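Two structures of Cel44C from Paenibacillus polymyxa compared at one contact. The protein hydrolyses beta-1,4-glucan backbones as an endoglucanase and xyloglucanase, here through the family 44 module of a larger multidomain enzyme. Structure 1 is PDB 2YKK (chain A, 1.79 Å), residues 280-285 and 355-360; structure 2 is PDB 2YJQ (chain B, 2.25 Å), residues 280-285 and 355-360. One frame, after least-squares fit of the local backbone (RMSD 0.19 Å); residues are numbered along the deposited sequences.

Structure 1 (2YKK); sequences VFDVHW and AMTEYS. It carries 2 engineered substitutions outside these segments.
Glu358 lies over one face of the His284 ring, joining strands 280-285 and 353-359. They are the sixth and seventh strands of the family 44 TIM barrel. CB of Glu358 sits 3.6 Å from CG of His284. CG of Glu358 makes a CH-pi contact, 3.6 Å from the His284 ring centroid. With this CG anti to the carbonyl carbon (chi1 -70°), CD of Glu358 reaches CE1 of His284 at 3.3 Å. The carboxylate stacks on the ring, the planes 20° apart. OE2 of Glu358 is 3.2 Å from CE1 of His284 and salt-bridged to Arg44. OE1 is hydrogen-bonded to the hydroxyl of Tyr286. At the ring edge, NE2 of His284 is 2.9 Å from OG1 of Thr357. OG1 of Thr357 gives a very short hydrogen bond, 2.5 Å, to OD1 of Asp282. ND1 of His284 is hydrogen-bonded to Glu187.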
loop_
_atom_site.group_PDB
_atom_site.type_symbol
_atom_site.label_atom_id
_atom_site.label_comp_id
_atom_site.label_asym_id
_atom_site.label_seq_id
_atom_site.Cartn_x
_atom_site.Cartn_y
_atom_site.Cartn_z
ATOM N N VAL A 280 13.080 1.423 1.016
ATOM C CA VAL A 280 11.843 0.761 1.392
ATOM C C VAL A 280 11.637 -0.442 0.465
ATOM O O VAL A 280 11.696 -0.307 -0.787
ATOM C CB VAL A 280 10.629 1.713 1.237
ATOM C CG1 VAL A 280 9.381 1.044 1.784
ATOM C CG2 VAL A 280 10.814 3.096 1.963
ATOM N N PHE A 281 11.483 -1.621 1.057
ATOM C CA PHE A 281 11.244 -2.844 0.310
ATOM C C PHE A 281 9.742 -2.880 0.072
ATOM O O PHE A 281 8.956 -2.780 1.024
ATOM C CB PHE A 281 11.693 -4.066 1.113
ATOM C CG PHE A 281 11.586 -5.356 0.310
ATOM C CD1 PHE A 281 12.618 -5.722 -0.596
ATOM C CD2 PHE A 281 10.443 -6.161 0.409
ATOM C CE1 PHE A 281 12.475 -6.907 -1.383
ATOM C CE2 PHE A 281 10.323 -7.371 -0.378
ATOM C CZ PHE A 281 11.324 -7.718 -1.258
ATOM N N ASP A 282 9.347 -2.974 -1.202
ATOM C CA ASP A 282 8.010 -2.567 -1.678
ATOM C C ASP A 282 7.409 -3.800 -2.348
ATOM O O ASP A 282 7.980 -4.319 -3.331
ATOM C CB ASP A 282 8.250 -1.417 -2.694
ATOM C CG ASP A 282 6.982 -0.868 -3.397
ATOM O OD1 ASP A 282 5.983 -1.628 -3.534
ATOM O OD2 ASP A 282 7.007 0.318 -3.864
ATOM N N VAL A 283 6.286 -4.274 -1.811
ATOM C CA VAL A 283 5.536 -5.388 -2.419
ATOM C C VAL A 283 4.075 -5.016 -2.654
ATOM O O VAL A 283 3.511 -4.106 -1.991
ATOM C CB VAL A 283 5.576 -6.684 -1.548
ATOM C CG1 VAL A 283 7.023 -7.170 -1.405
ATOM C CG2 VAL A 283 4.943 -6.470 -0.176
ATOM N N HIS A 284 3.442 -5.767 -3.566
ATOM C CA HIS A 284 1.968 -5.775 -3.721
ATOM C C HIS A 284 1.458 -7.099 -3.179
ATOM O O HIS A 284 2.138 -8.115 -3.282
ATOM C CB HIS A 284 1.590 -5.629 -5.202
ATOM C CG HIS A 284 2.085 -4.333 -5.785
ATOM N ND1 HIS A 284 2.067 -4.035 -7.144
ATOM C CD2 HIS A 284 2.579 -3.241 -5.160
ATOM C CE1 HIS A 284 2.531 -2.800 -7.314
ATOM N NE2 HIS A 284 2.829 -2.296 -6.121
ATOM N N TRP A 285 0.279 -7.053 -2.560
ATOM C CA TRP A 285 -0.306 -8.243 -1.903
ATOM C C TRP A 285 -1.791 -8.263 -2.187
ATOM O O TRP A 285 -2.574 -7.568 -1.514
ATOM C CB TRP A 285 -0.063 -8.174 -0.391
ATOM C CG TRP A 285 -0.656 -9.351 0.409
ATOM C CD1 TRP A 285 -1.770 -9.322 1.206
ATOM C CD2 TRP A 285 -0.144 -10.686 0.479
ATOM N NE1 TRP A 285 -1.986 -10.568 1.772
ATOM C CE2 TRP A 285 -0.998 -11.420 1.355
ATOM C CE3 TRP A 285 0.979 -11.341 -0.087
ATOM C CZ2 TRP A 285 -0.770 -12.755 1.670
ATOM C CZ3 TRP A 285 1.176 -12.693 0.215
ATOM C CH2 TRP A 285 0.300 -13.379 1.083
ATOM N N ALA A 355 6.872 -1.713 2.708
ATOM C CA ALA A 355 5.657 -1.042 2.263
ATOM C C ALA A 355 4.854 -2.036 1.447
ATOM O O ALA A 355 5.434 -2.825 0.694
ATOM C CB ALA A 355 5.972 0.201 1.397
ATOM N N MET A 356 3.532 -1.958 1.583
ATOM C CA MET A 356 2.616 -2.742 0.764
ATOM C C MET A 356 1.852 -1.781 -0.161
ATOM O O MET A 356 0.819 -1.238 0.244
ATOM C CB MET A 356 1.627 -3.458 1.708
ATOM C CG MET A 356 0.663 -4.390 0.958
ATOM S SD MET A 356 -0.431 -5.311 2.108
ATOM C CE MET A 356 0.749 -6.411 2.818
ATOM N N THR A 357 2.391 -1.501 -1.351
ATOM C CA THR A 357 1.947 -0.332 -2.126
ATOM C C THR A 357 0.764 -0.600 -3.029
ATOM O O THR A 357 0.273 0.329 -3.677
ATOM C CB THR A 357 3.105 0.279 -2.953
ATOM O OG1 THR A 357 3.667 -0.727 -3.795
ATOM C CG2 THR A 357 4.200 0.822 -1.978
ATOM N N GLU A 358 0.322 -1.854 -3.094
ATOM C CA GLU A 358 -1.037 -2.157 -3.586
ATOM C C GLU A 358 -1.531 -3.322 -2.800
ATOM O O GLU A 358 -0.761 -4.251 -2.585
ATOM C CB GLU A 358 -1.049 -2.624 -5.041
ATOM C CG GLU A 358 -0.701 -1.461 -6.011
ATOM C CD GLU A 358 -0.612 -1.902 -7.491
ATOM O OE1 GLU A 358 -1.183 -2.950 -7.847
ATOM O OE2 GLU A 358 0.016 -1.175 -8.311
ATOM N N TYR A 359 -2.813 -3.287 -2.457
ATOM C CA TYR A 359 -3.524 -4.445 -1.893
ATOM C C TYR A 359 -5.028 -4.189 -1.956
ATOM O O TYR A 359 -5.478 -3.032 -2.071
ATOM C CB TYR A 359 -3.106 -4.731 -0.435
ATOM C CG TYR A 359 -3.562 -3.711 0.575
ATOM C CD1 TYR A 359 -2.865 -2.502 0.740
ATOM C CD2 TYR A 359 -4.649 -3.980 1.425
ATOM C CE1 TYR A 359 -3.302 -1.569 1.681
ATOM C CE2 TYR A 359 -5.040 -3.058 2.390
ATOM C CZ TYR A 359 -4.395 -1.855 2.486
ATOM O OH TYR A 359 -4.752 -0.935 3.468
ATOM N N SER A 360 -5.798 -5.268 -1.865
ATOM C CA SER A 360 -7.253 -5.135 -1.739
ATOM C C SER A 360 -7.744 -6.478 -1.257
ATOM O O SER A 360 -7.207 -7.514 -1.701
ATOM C CB SER A 360 -7.884 -4.908 -3.118
ATOM O OG SER A 360 -9.315 -5.022 -2.998
#

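Structure 2 (2YJQ); sequences VFDVHW and AMTSYS. Engineered in segment 355-360: Ser358 (natural residue Glu). It carries 7 engineered substitutions outside these segments.
Ser358, an engineered residue replacing glutamate, lies over one face of the His284 ring. CB of Ser358 sits 3.4 Å from CG of His284. The same CB of Ser358 makes a CH-pi contact, 3.3 Å from the centroid of the His284 ring. The side chain of Ser358 ends one atom further on, at OG. OG stands anti to the backbone N (chi1 -167°), which directs it to a hydrogen bond with the hydroxyl of Tyr286. At the ring edge, NE2 of His284 is 2.9 Å from OG1 of Thr357. OG1 of Thr357 gives a very short hydrogen bond, 2.5 Å, to OD1 of Asp282. ND1 of His284 is hydrogen-bonded to Glu187.

How the two compare
The one exchanged position within the two segments is Glu358(A) against Ser358(B), the serine being engineered. The CB atoms coincide within the error. Beyond them the torsions part, with chi1 -70° in Glu358(A) and -167° in Ser358(B). Even so, CG of Glu358(A) and OG of Ser358(B) come near each other, 1.1 Å apart after superposition. CD, OE1 and OE2 of Glu358(A) have no counterpart in Ser358(B). The carboxylate that lies by His284(A) is thus absent from Ser358(B).

The touch on the ring stays: CB to CG is 3.6 Å from Glu358(A) to His284(A) and 3.4 Å from Ser358(B) to His284(B). The side chains of Asp282(A), His284(A) and Thr357(A) keep their place, as do their counterparts. The bond from OG1 of Thr357(A) to OD1 of Asp282(A) recurs between Thr357(B) and Asp282(B). The backbone bond between Trp285(A) N and Glu358(A) O likewise has its match between Trp285(B) N and Ser358(B) O.

Structure 2 (2YJQ)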
loop_
_atom_site.group_PDB
_atom_site.type_symbol
_atom_site.label_atom_id
_atom_site.label_comp_id
_atom_site.label_asym_id
_atom_site.label_seq_id
_atom_site.Cartn_x
_atom_site.Cartn_y
_atom_site.Cartn_z
ATOM N N VAL B 280 13.015 1.646 0.857
ATOM C CA VAL B 280 11.853 0.870 1.244
ATOM C C VAL B 280 11.710 -0.441 0.415
ATOM O O VAL B 280 11.746 -0.396 -0.797
ATOM C CB VAL B 280 10.584 1.723 1.079
ATOM C CG1 VAL B 280 9.397 1.061 1.756
ATOM C CG2 VAL B 280 10.869 3.205 1.517
ATOM N N PHE B 281 11.498 -1.562 1.086
ATOM C CA PHE B 281 11.204 -2.811 0.426
ATOM C C PHE B 281 9.722 -2.877 0.054
ATOM O O PHE B 281 8.879 -2.819 0.926
ATOM C CB PHE B 281 11.536 -4.056 1.250
ATOM C CG PHE B 281 11.571 -5.303 0.385
ATOM C CD1 PHE B 281 12.546 -5.423 -0.606
ATOM C CD2 PHE B 281 10.565 -6.239 0.443
ATOM C CE1 PHE B 281 12.535 -6.551 -1.464
ATOM C CE2 PHE B 281 10.554 -7.321 -0.387
ATOM C CZ PHE B 281 11.524 -7.487 -1.325
ATOM N N ASP B 282 9.411 -3.027 -1.235
ATOM C CA ASP B 282 8.074 -2.640 -1.704
ATOM C C ASP B 282 7.379 -3.878 -2.273
ATOM O O ASP B 282 7.895 -4.473 -3.239
ATOM C CB ASP B 282 8.276 -1.509 -2.764
ATOM C CG ASP B 282 6.973 -0.946 -3.372
ATOM O OD1 ASP B 282 5.902 -1.579 -3.334
ATOM O OD2 ASP B 282 7.021 0.209 -3.898
ATOM N N VAL B 283 6.203 -4.222 -1.749
ATOM C CA VAL B 283 5.426 -5.311 -2.372
ATOM C C VAL B 283 3.945 -4.980 -2.607
ATOM O O VAL B 283 3.408 -4.028 -2.009
ATOM C CB VAL B 283 5.484 -6.637 -1.584
ATOM C CG1 VAL B 283 6.925 -7.037 -1.279
ATOM C CG2 VAL B 283 4.649 -6.565 -0.288
ATOM N N HIS B 284 3.300 -5.804 -3.453
ATOM C CA HIS B 284 1.860 -5.811 -3.590
ATOM C C HIS B 284 1.377 -7.148 -3.101
ATOM O O HIS B 284 2.087 -8.157 -3.197
ATOM C CB HIS B 284 1.454 -5.608 -5.030
ATOM C CG HIS B 284 1.932 -4.310 -5.610
ATOM N ND1 HIS B 284 1.888 -4.040 -6.965
ATOM C CD2 HIS B 284 2.457 -3.207 -5.017
ATOM C CE1 HIS B 284 2.392 -2.839 -7.188
ATOM N NE2 HIS B 284 2.741 -2.307 -6.020
ATOM N N TRP B 285 0.154 -7.142 -2.588
ATOM C CA TRP B 285 -0.384 -8.293 -1.981
ATOM C C TRP B 285 -1.887 -8.315 -2.280
ATOM O O TRP B 285 -2.680 -7.553 -1.667
ATOM C CB TRP B 285 -0.104 -8.204 -0.483
ATOM C CG TRP B 285 -0.656 -9.378 0.323
ATOM C CD1 TRP B 285 -1.744 -9.379 1.148
ATOM C CD2 TRP B 285 -0.121 -10.713 0.357
ATOM N NE1 TRP B 285 -1.936 -10.645 1.683
ATOM C CE2 TRP B 285 -0.937 -11.469 1.227
ATOM C CE3 TRP B 285 0.969 -11.339 -0.273
ATOM C CZ2 TRP B 285 -0.684 -12.814 1.503
ATOM C CZ3 TRP B 285 1.189 -12.675 -0.027
ATOM C CH2 TRP B 285 0.382 -13.392 0.880
ATOM N N ALA B 355 7.035 -1.553 2.776
ATOM C CA ALA B 355 5.740 -1.038 2.283
ATOM C C ALA B 355 4.865 -2.055 1.503
ATOM O O ALA B 355 5.385 -2.862 0.711
ATOM C CB ALA B 355 5.940 0.292 1.477
ATOM N N MET B 356 3.542 -1.997 1.695
ATOM C CA MET B 356 2.619 -2.775 0.860
ATOM C C MET B 356 1.881 -1.801 -0.069
ATOM O O MET B 356 0.799 -1.263 0.269
ATOM C CB MET B 356 1.662 -3.584 1.732
ATOM C CG MET B 356 0.701 -4.421 1.010
ATOM S SD MET B 356 -0.310 -5.469 2.097
ATOM C CE MET B 356 1.052 -6.369 2.770
ATOM N N THR B 357 2.475 -1.530 -1.228
ATOM C CA THR B 357 2.023 -0.375 -1.981
ATOM C C THR B 357 0.801 -0.579 -2.892
ATOM O O THR B 357 0.350 0.343 -3.528
ATOM C CB THR B 357 3.152 0.210 -2.780
ATOM O OG1 THR B 357 3.610 -0.767 -3.724
ATOM C CG2 THR B 357 4.329 0.698 -1.828
ATOM N N SER B 358 0.217 -1.762 -2.902
ATOM C CA SER B 358 -0.984 -1.945 -3.672
ATOM C C SER B 358 -1.583 -3.248 -3.173
ATOM O O SER B 358 -0.936 -4.279 -3.302
ATOM C CB SER B 358 -0.599 -2.026 -5.169
ATOM O OG SER B 358 -1.754 -1.898 -5.971
ATOM N N TYR B 359 -2.773 -3.216 -2.568
ATOM C CA TYR B 359 -3.399 -4.421 -2.077
ATOM C C TYR B 359 -4.881 -4.209 -1.980
ATOM O O TYR B 359 -5.323 -3.056 -1.990
ATOM C CB TYR B 359 -2.869 -4.776 -0.702
ATOM C CG TYR B 359 -3.317 -3.810 0.403
ATOM C CD1 TYR B 359 -2.671 -2.573 0.577
ATOM C CD2 TYR B 359 -4.372 -4.129 1.252
ATOM C CE1 TYR B 359 -3.071 -1.683 1.581
ATOM C CE2 TYR B 359 -4.772 -3.249 2.283
ATOM C CZ TYR B 359 -4.118 -2.030 2.448
ATOM O OH TYR B 359 -4.493 -1.110 3.407
ATOM N N SER B 360 -5.641 -5.296 -1.841
ATOM C CA SER B 360 -7.077 -5.197 -1.659
ATOM C C SER B 360 -7.618 -6.536 -1.203
ATOM O O SER B 360 -7.104 -7.566 -1.643
ATOM C CB SER B 360 -7.752 -4.878 -3.028
ATOM O OG SER B 360 -9.165 -4.878 -2.870
#